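Local atomic coordinates of projannalysin (Methanocaldococcus jannaschii, PDB entry 4JIX), a protein that is the zymogen of a soluble zinc metallopeptidase, a minigluzincin, and once activated probably cleaves peptide bonds. Residues Asn59-Ile68 and Cys100-Leu111. The protein carries 1 engineered substitution. Residues are numbered along the deposited sequence; the frame is centred on the assembly and turned at random.
Sequences NFDEELLHYI and CDEIELKIIQKL
Tyr-67 reaches across to Glu-104 with its hydroxyl, and OH donates to OE2 over 2.5 Å. The donor stands 43° out of the carboxylate plane, and ring and carboxylate planes are steeply turned against each other. That same OE2 also hydrogen-bonds a glycerol, probably from the crystallisation liquor, so two partners share one oxygen. The Glu-104 side chain lies about 9 Å from a bound zinc ion (nearest atoms). With CG anti to the backbone N (chi1 -173°), the phenol extends to helix 100-111 and lodges as a knob among Cys-100, Ile-103, Glu-104 and Ile-107. Cys-100 SG lies in the ring plane at its edge, 5.1 Å from the Tyr-67 centroid, a sulfur-aromatic contact; Ile-103 CG2 presses on Tyr-67 CG at 3.6 Å. A phenylalanine in its place would probably keep much of this packing but leave Glu-104 without its hydroxyl donor from helix 62-78.

That helix carries, further on, the HExxH motif of zincin metallopeptidases, whose His-71 and His-75 bind zinc with His-83; the contact packs its start against helix 97-111. The axes of 62-68 and 100-111 approach to 10.1 Å and cross at -110°.

Apolar packing continues toward the chain end. Leu-64 is a second knob, its CD2 3.7 Å from Lys-106 CB and its CD1 against Lys-110 CG. Bent at chi2 and chi3, the Lys-110 chain lies over one face of Phe-60, with CG 4.3 Å from the ring centroid in a CH-pi contact, while Ile-107 CG2 and Leu-111 CD2 meet the ring edge.

Charge pairing borders this core: Lys-106 NZ binds the syn lone pair of Glu-63 OE2 at 3.0 Å, and a water bridges NZ to Glu-63 OE1.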
ATOM      1  N   ASN A  59      -0.092  -6.333 -12.131  1.00 62.61           N
ATOM      2  CA  ASN A  59      -0.152  -7.412 -11.147  1.00 62.04           C
ATOM      3  C   ASN A  59      -1.273  -7.314 -10.096  1.00 62.52           C
ATOM      4  O   ASN A  59      -1.565  -8.333  -9.465  1.00 63.96           O
ATOM      5  CB  ASN A  59       1.200  -7.514 -10.437  1.00 64.28           C
ATOM      6  CG  ASN A  59       2.313  -7.947 -11.373  1.00 86.26           C
ATOM      7  OD1 ASN A  59       2.645  -9.133 -11.480  1.00 83.11           O
ATOM      8  ND2 ASN A  59       2.872  -7.007 -12.127  1.00 74.45           N
ATOM      9  N   PHE A  60      -1.895  -6.138  -9.890  1.00 53.46           N
ATOM     10  CA  PHE A  60      -2.957  -6.035  -8.874  1.00 50.02           C
ATOM     11  C   PHE A  60      -4.300  -6.461  -9.438  1.00 52.41           C
ATOM     12  O   PHE A  60      -4.578  -6.186 -10.605  1.00 52.00           O
ATOM     13  CB  PHE A  60      -3.074  -4.596  -8.335  1.00 49.42           C
ATOM     14  CG  PHE A  60      -2.125  -4.170  -7.234  1.00 48.86           C
ATOM     15  CD1 PHE A  60      -2.488  -3.178  -6.333  1.00 49.33           C
ATOM     16  CD2 PHE A  60      -0.849  -4.718  -7.135  1.00 50.80           C
ATOM     17  CE1 PHE A  60      -1.606  -2.765  -5.331  1.00 49.71           C
ATOM     18  CE2 PHE A  60       0.040  -4.288  -6.146  1.00 52.76           C
ATOM     19  CZ  PHE A  60      -0.345  -3.315  -5.253  1.00 49.53           C
ATOM     20  N   ASP A  61      -5.157  -7.071  -8.593  1.00 49.20           N
ATOM     21  CA  ASP A  61      -6.518  -7.479  -8.969  1.00 50.60           C
ATOM     22  C   ASP A  61      -7.376  -6.238  -9.289  1.00 51.12           C
ATOM     23  O   ASP A  61      -7.063  -5.135  -8.842  1.00 48.43           O
ATOM     24  CB  ASP A  61      -7.169  -8.302  -7.837  1.00 54.11           C
ATOM     25  CG  ASP A  61      -6.572  -9.693  -7.652  1.00 80.33           C
ATOM     26  OD1 ASP A  61      -6.122 -10.297  -8.665  1.00 83.39           O
ATOM     27  OD2 ASP A  61      -6.597 -10.204  -6.505  1.00 90.88           O
ATOM     28  N   GLU A  62      -8.459  -6.431 -10.030  1.00 47.59           N
ATOM     29  CA  GLU A  62      -9.363  -5.356 -10.442  1.00 47.15           C
ATOM     30  C   GLU A  62      -9.896  -4.557  -9.260  1.00 48.20           C
ATOM     31  O   GLU A  62      -9.979  -3.345  -9.361  1.00 46.29           O
ATOM     32  CB  GLU A  62     -10.542  -5.929 -11.229  1.00 49.99           C
ATOM     33  CG  GLU A  62     -11.282  -4.852 -12.005  1.00 56.57           C
ATOM     34  CD  GLU A  62     -12.455  -5.375 -12.801  1.00 77.69           C
ATOM     35  OE1 GLU A  62     -12.379  -6.522 -13.304  1.00 66.52           O
ATOM     36  OE2 GLU A  62     -13.456  -4.631 -12.918  1.00 71.41           O
ATOM     37  N   GLU A  63     -10.317  -5.236  -8.182  1.00 44.65           N
ATOM     38  CA  GLU A  63     -10.835  -4.576  -6.989  1.00 44.36           C
ATOM     39  C   GLU A  63      -9.834  -3.515  -6.456  1.00 45.51           C
ATOM     40  O   GLU A  63     -10.257  -2.399  -6.132  1.00 43.47           O
ATOM     41  CB  GLU A  63     -11.145  -5.604  -5.894  1.00 46.23           C
ATOM     42  CG  GLU A  63     -11.467  -4.952  -4.554  1.00 54.66           C
ATOM     43  CD  GLU A  63     -11.607  -5.892  -3.377  1.00 60.99           C
ATOM     44  OE1 GLU A  63     -12.708  -5.924  -2.787  1.00 60.69           O
ATOM     45  OE2 GLU A  63     -10.626  -6.596  -3.044  1.00 53.53           O
ATOM     46  N   LEU A  64      -8.520  -3.852  -6.397  1.00 41.66           N
ATOM     47  CA  LEU A  64      -7.517  -2.895  -5.896  1.00 40.75           C
ATOM     48  C   LEU A  64      -7.296  -1.776  -6.888  1.00 44.11           C
ATOM     49  O   LEU A  64      -7.208  -0.624  -6.479  1.00 42.48           O
ATOM     50  CB  LEU A  64      -6.169  -3.567  -5.543  1.00 40.68           C
ATOM     51  CG  LEU A  64      -6.198  -4.824  -4.649  1.00 44.54           C
ATOM     52  CD1 LEU A  64      -4.791  -5.204  -4.221  1.00 43.88           C
ATOM     53  CD2 LEU A  64      -7.095  -4.637  -3.405  1.00 43.25           C
ATOM     54  N   LEU A  65      -7.242  -2.092  -8.185  1.00 43.31           N
ATOM     55  CA  LEU A  65      -7.045  -1.069  -9.229  1.00 43.22           C
ATOM     56  C   LEU A  65      -8.210  -0.081  -9.265  1.00 45.76           C
ATOM     57  O   LEU A  65      -7.982   1.113  -9.403  1.00 43.22           O
ATOM     58  CB  LEU A  65      -6.862  -1.714 -10.619  1.00 44.85           C
ATOM     59  CG  LEU A  65      -5.593  -2.554 -10.807  1.00 50.35           C
ATOM     60  CD1 LEU A  65      -5.608  -3.259 -12.154  1.00 52.13           C
ATOM     61  CD2 LEU A  65      -4.312  -1.701 -10.652  1.00 49.39           C
ATOM     62  N   HIS A  66      -9.456  -0.590  -9.146  1.00 43.89           N
ATOM     63  CA  HIS A  66     -10.673   0.227  -9.126  1.00 43.93           C
ATOM     64  C   HIS A  66     -10.634   1.228  -7.956  1.00 44.52           C
ATOM     65  O   HIS A  66     -10.942   2.401  -8.147  1.00 43.35           O
ATOM     66  CB  HIS A  66     -11.923  -0.676  -9.022  1.00 45.86           C
ATOM     67  CG  HIS A  66     -13.198   0.084  -8.806  1.00 49.85           C
ATOM     68  ND1 HIS A  66     -13.660   0.374  -7.531  1.00 51.18           N
ATOM     69  CD2 HIS A  66     -14.060   0.605  -9.710  1.00 52.55           C
ATOM     70  CE1 HIS A  66     -14.790   1.043  -7.701  1.00 51.42           C
ATOM     71  NE2 HIS A  66     -15.065   1.216  -8.994  1.00 52.60           N
ATOM     72  N   TYR A  67     -10.282   0.749  -6.756  1.00 41.00           N
ATOM     73  CA  TYR A  67     -10.222   1.569  -5.543  1.00 40.32           C
ATOM     74  C   TYR A  67      -9.190   2.701  -5.670  1.00 42.78           C
ATOM     75  O   TYR A  67      -9.464   3.829  -5.243  1.00 42.79           O
ATOM     76  CB  TYR A  67      -9.877   0.701  -4.310  1.00 40.32           C
ATOM     77  CG  TYR A  67      -9.970   1.475  -3.006  1.00 40.59           C
ATOM     78  CD1 TYR A  67     -11.180   1.584  -2.321  1.00 42.76           C
ATOM     79  CD2 TYR A  67      -8.858   2.138  -2.483  1.00 40.53           C
ATOM     80  CE1 TYR A  67     -11.282   2.329  -1.145  1.00 40.79           C
ATOM     81  CE2 TYR A  67      -8.948   2.882  -1.304  1.00 40.47           C
ATOM     82  CZ  TYR A  67     -10.161   2.966  -0.636  1.00 43.76           C
ATOM     83  OH  TYR A  67     -10.267   3.705   0.518  1.00 45.20           O
ATOM     84  N   ILE A  68      -8.000   2.376  -6.213  1.00 38.30           N
ATOM     85  CA  ILE A  68      -6.872   3.296  -6.399  1.00 38.91           C
ATOM     86  C   ILE A  68      -7.279   4.411  -7.385  1.00 42.31           C
ATOM     87  O   ILE A  68      -7.069   5.587  -7.095  1.00 40.63           O
ATOM     88  CB  ILE A  68      -5.622   2.497  -6.892  1.00 42.51           C
ATOM     89  CG1 ILE A  68      -4.994   1.649  -5.749  1.00 42.27           C
ATOM     90  CG2 ILE A  68      -4.569   3.404  -7.537  1.00 44.40           C
ATOM     91  CD1 ILE A  68      -4.038   0.479  -6.298  1.00 45.11           C
ATOM     92  N   CYS A 100     -13.406   0.307   3.066  1.00 44.25           N
ATOM     93  CA  CYS A 100     -12.210   1.060   2.670  1.00 43.03           C
ATOM     94  C   CYS A 100     -10.985   0.553   3.427  1.00 45.17           C
ATOM     95  O   CYS A 100      -9.941   0.364   2.815  1.00 43.61           O
ATOM     96  CB  CYS A 100     -12.402   2.558   2.888  1.00 43.23           C
ATOM     97  SG  CYS A 100     -13.541   3.322   1.716  1.00 47.40           S
ATOM     98  N   ASP A 101     -11.112   0.335   4.747  1.00 42.87           N
ATOM     99  CA  ASP A 101     -10.009  -0.173   5.585  1.00 42.52           C
ATOM    100  C   ASP A 101      -9.542  -1.539   5.076  1.00 44.92           C
ATOM    101  O   ASP A 101      -8.334  -1.795   5.016  1.00 42.44           O
ATOM    102  CB  ASP A 101     -10.445  -0.275   7.062  1.00 44.78           C
ATOM    103  CG  ASP A 101     -10.649   1.059   7.756  1.00 49.76           C
ATOM    104  OD1 ASP A 101     -10.203   2.090   7.208  1.00 47.77           O
ATOM    105  OD2 ASP A 101     -11.188   1.063   8.877  1.00 55.22           O
ATOM    106  N   GLU A 102     -10.508  -2.396   4.681  1.00 41.83           N
ATOM    107  CA  GLU A 102     -10.247  -3.747   4.157  1.00 42.06           C
ATOM    108  C   GLU A 102      -9.451  -3.732   2.868  1.00 43.35           C
ATOM    109  O   GLU A 102      -8.475  -4.469   2.753  1.00 42.86           O
ATOM    110  CB  GLU A 102     -11.557  -4.488   3.873  1.00 44.62           C
ATOM    111  CG  GLU A 102     -12.282  -5.029   5.074  1.00 58.64           C
ATOM    112  CD  GLU A 102     -13.393  -5.932   4.582  1.00 82.98           C
ATOM    113  OE1 GLU A 102     -14.396  -5.403   4.048  1.00 69.43           O
ATOM    114  OE2 GLU A 102     -13.184  -7.166   4.585  1.00 81.35           O
ATOM    115  N   ILE A 103      -9.881  -2.919   1.888  1.00 39.72           N
ATOM    116  CA  ILE A 103      -9.211  -2.819   0.590  1.00 39.73           C
ATOM    117  C   ILE A 103      -7.820  -2.178   0.760  1.00 42.48           C
ATOM    118  O   ILE A 103      -6.840  -2.632   0.157  1.00 42.00           O
ATOM    119  CB  ILE A 103     -10.087  -2.058  -0.439  1.00 42.56           C
ATOM    120  CG1 ILE A 103     -11.398  -2.862  -0.701  1.00 45.15           C
ATOM    121  CG2 ILE A 103      -9.306  -1.830  -1.769  1.00 41.08           C
ATOM    122  CD1 ILE A 103     -12.542  -2.074  -1.373  1.00 49.21           C
ATOM    123  N   GLU A 104      -7.739  -1.121   1.565  1.00 39.58           N
ATOM    124  CA  GLU A 104      -6.472  -0.430   1.815  1.00 38.43           C
ATOM    125  C   GLU A 104      -5.458  -1.373   2.468  1.00 42.43           C
ATOM    126  O   GLU A 104      -4.276  -1.322   2.121  1.00 40.99           O
ATOM    127  CB  GLU A 104      -6.701   0.820   2.676  1.00 39.83           C
ATOM    128  CG  GLU A 104      -7.313   1.955   1.865  1.00 45.10           C
ATOM    129  CD  GLU A 104      -7.761   3.172   2.652  1.00 57.78           C
ATOM    130  OE1 GLU A 104      -7.564   3.200   3.888  1.00 48.74           O
ATOM    131  OE2 GLU A 104      -8.284   4.117   2.022  1.00 48.15           O
ATOM    132  N   LEU A 105      -5.921  -2.280   3.349  1.00 39.34           N
ATOM    133  CA  LEU A 105      -5.009  -3.257   3.951  1.00 40.21           C
ATOM    134  C   LEU A 105      -4.508  -4.274   2.892  1.00 44.12           C
ATOM    135  O   LEU A 105      -3.337  -4.666   2.932  1.00 43.58           O
ATOM    136  CB  LEU A 105      -5.653  -3.991   5.136  1.00 40.72           C
ATOM    137  CG  LEU A 105      -4.692  -4.889   5.931  1.00 44.99           C
ATOM    138  CD1 LEU A 105      -3.621  -4.068   6.652  1.00 44.94           C
ATOM    139  CD2 LEU A 105      -5.448  -5.806   6.863  1.00 46.22           C
ATOM    140  N   LYS A 106      -5.375  -4.657   1.931  1.00 40.70           N
ATOM    141  CA  LYS A 106      -4.972  -5.563   0.851  1.00 40.43           C
ATOM    142  C   LYS A 106      -3.865  -4.906   0.006  1.00 42.74           C
ATOM    143  O   LYS A 106      -2.887  -5.570  -0.341  1.00 43.49           O
ATOM    144  CB  LYS A 106      -6.166  -5.959  -0.026  1.00 42.29           C
ATOM    145  CG  LYS A 106      -7.184  -6.849   0.689  1.00 46.15           C
ATOM    146  CD  LYS A 106      -8.330  -7.193  -0.268  1.00 49.65           C
ATOM    147  CE  LYS A 106      -9.461  -7.911   0.428  1.00 59.73           C
ATOM    148  NZ  LYS A 106     -10.572  -8.213  -0.526  1.00 67.61           N
ATOM    149  N   ILE A 107      -4.005  -3.599  -0.280  1.00 37.60           N
ATOM    150  CA  ILE A 107      -3.015  -2.817  -1.034  1.00 36.70           C
ATOM    151  C   ILE A 107      -1.685  -2.815  -0.265  1.00 40.57           C
ATOM    152  O   ILE A 107      -0.632  -3.147  -0.823  1.00 39.78           O
ATOM    153  CB  ILE A 107      -3.532  -1.386  -1.322  1.00 38.78           C
ATOM    154  CG1 ILE A 107      -4.741  -1.445  -2.314  1.00 38.60           C
ATOM    155  CG2 ILE A 107      -2.380  -0.471  -1.864  1.00 39.76           C
ATOM    156  CD1 ILE A 107      -5.597  -0.114  -2.396  1.00 41.09           C
ATOM    157  N   ILE A 108      -1.736  -2.469   1.020  1.00 38.40           N
ATOM    158  CA  ILE A 108      -0.523  -2.426   1.852  1.00 38.51           C
ATOM    159  C   ILE A 108       0.180  -3.792   1.833  1.00 41.52           C
ATOM    160  O   ILE A 108       1.395  -3.852   1.625  1.00 40.74           O
ATOM    161  CB  ILE A 108      -0.875  -1.972   3.308  1.00 41.66           C
ATOM    162  CG1 ILE A 108      -1.289  -0.477   3.314  1.00 42.17           C
ATOM    163  CG2 ILE A 108       0.311  -2.204   4.273  1.00 41.16           C
ATOM    164  CD1 ILE A 108      -2.037  -0.001   4.534  1.00 46.89           C
ATOM    165  N   GLN A 109      -0.588  -4.881   2.002  1.00 37.86           N
ATOM    166  CA  GLN A 109      -0.031  -6.228   2.106  1.00 38.76           C
ATOM    167  C   GLN A 109       0.375  -6.828   0.749  1.00 42.63           C
ATOM    168  O   GLN A 109       1.050  -7.855   0.721  1.00 43.31           O
ATOM    169  CB  GLN A 109      -0.936  -7.145   2.938  1.00 40.42           C
ATOM    170  CG  GLN A 109      -0.945  -6.588   4.392  1.00 45.46           C
ATOM    171  CD  GLN A 109      -1.709  -7.343   5.465  1.00 55.94           C
ATOM    172  OE1 GLN A 109      -1.479  -7.133   6.659  1.00 51.41           O
ATOM    173  NE2 GLN A 109      -2.657  -8.190   5.094  1.00 43.79           N
ATOM    174  N   LYS A 110       0.121  -6.116  -0.350  1.00 39.77           N
ATOM    175  CA  LYS A 110       0.676  -6.486  -1.655  1.00 40.41           C
ATOM    176  C   LYS A 110       2.114  -5.949  -1.738  1.00 43.90           C
ATOM    177  O   LYS A 110       2.886  -6.385  -2.589  1.00 45.06           O
ATOM    178  CB  LYS A 110      -0.171  -5.883  -2.811  1.00 40.80           C
ATOM    179  CG  LYS A 110      -1.451  -6.656  -3.144  1.00 47.20           C
ATOM    180  CD  LYS A 110      -1.229  -8.066  -3.672  1.00 50.23           C
ATOM    181  CE  LYS A 110      -0.767  -8.108  -5.107  1.00 59.84           C
ATOM    182  NZ  LYS A 110      -0.454  -9.501  -5.526  1.00 69.57           N
ATOM    183  N   LEU A 111       2.458  -4.959  -0.874  1.00 38.72           N
ATOM    184  CA  LEU A 111       3.753  -4.276  -0.936  1.00 39.96           C
ATOM    185  C   LEU A 111       4.668  -4.550   0.245  1.00 43.82           C
ATOM    186  O   LEU A 111       5.874  -4.304   0.137  1.00 42.93           O
ATOM    187  CB  LEU A 111       3.517  -2.762  -1.068  1.00 39.90           C
ATOM    188  CG  LEU A 111       2.609  -2.370  -2.261  1.00 44.54           C
ATOM    189  CD1 LEU A 111       2.074  -0.971  -2.092  1.00 44.52           C
ATOM    190  CD2 LEU A 111       3.343  -2.507  -3.573  1.00 46.40           C
TER
HETATM  191  O   HOH W   1     -12.655  -5.981   0.252  1.00 58.53           O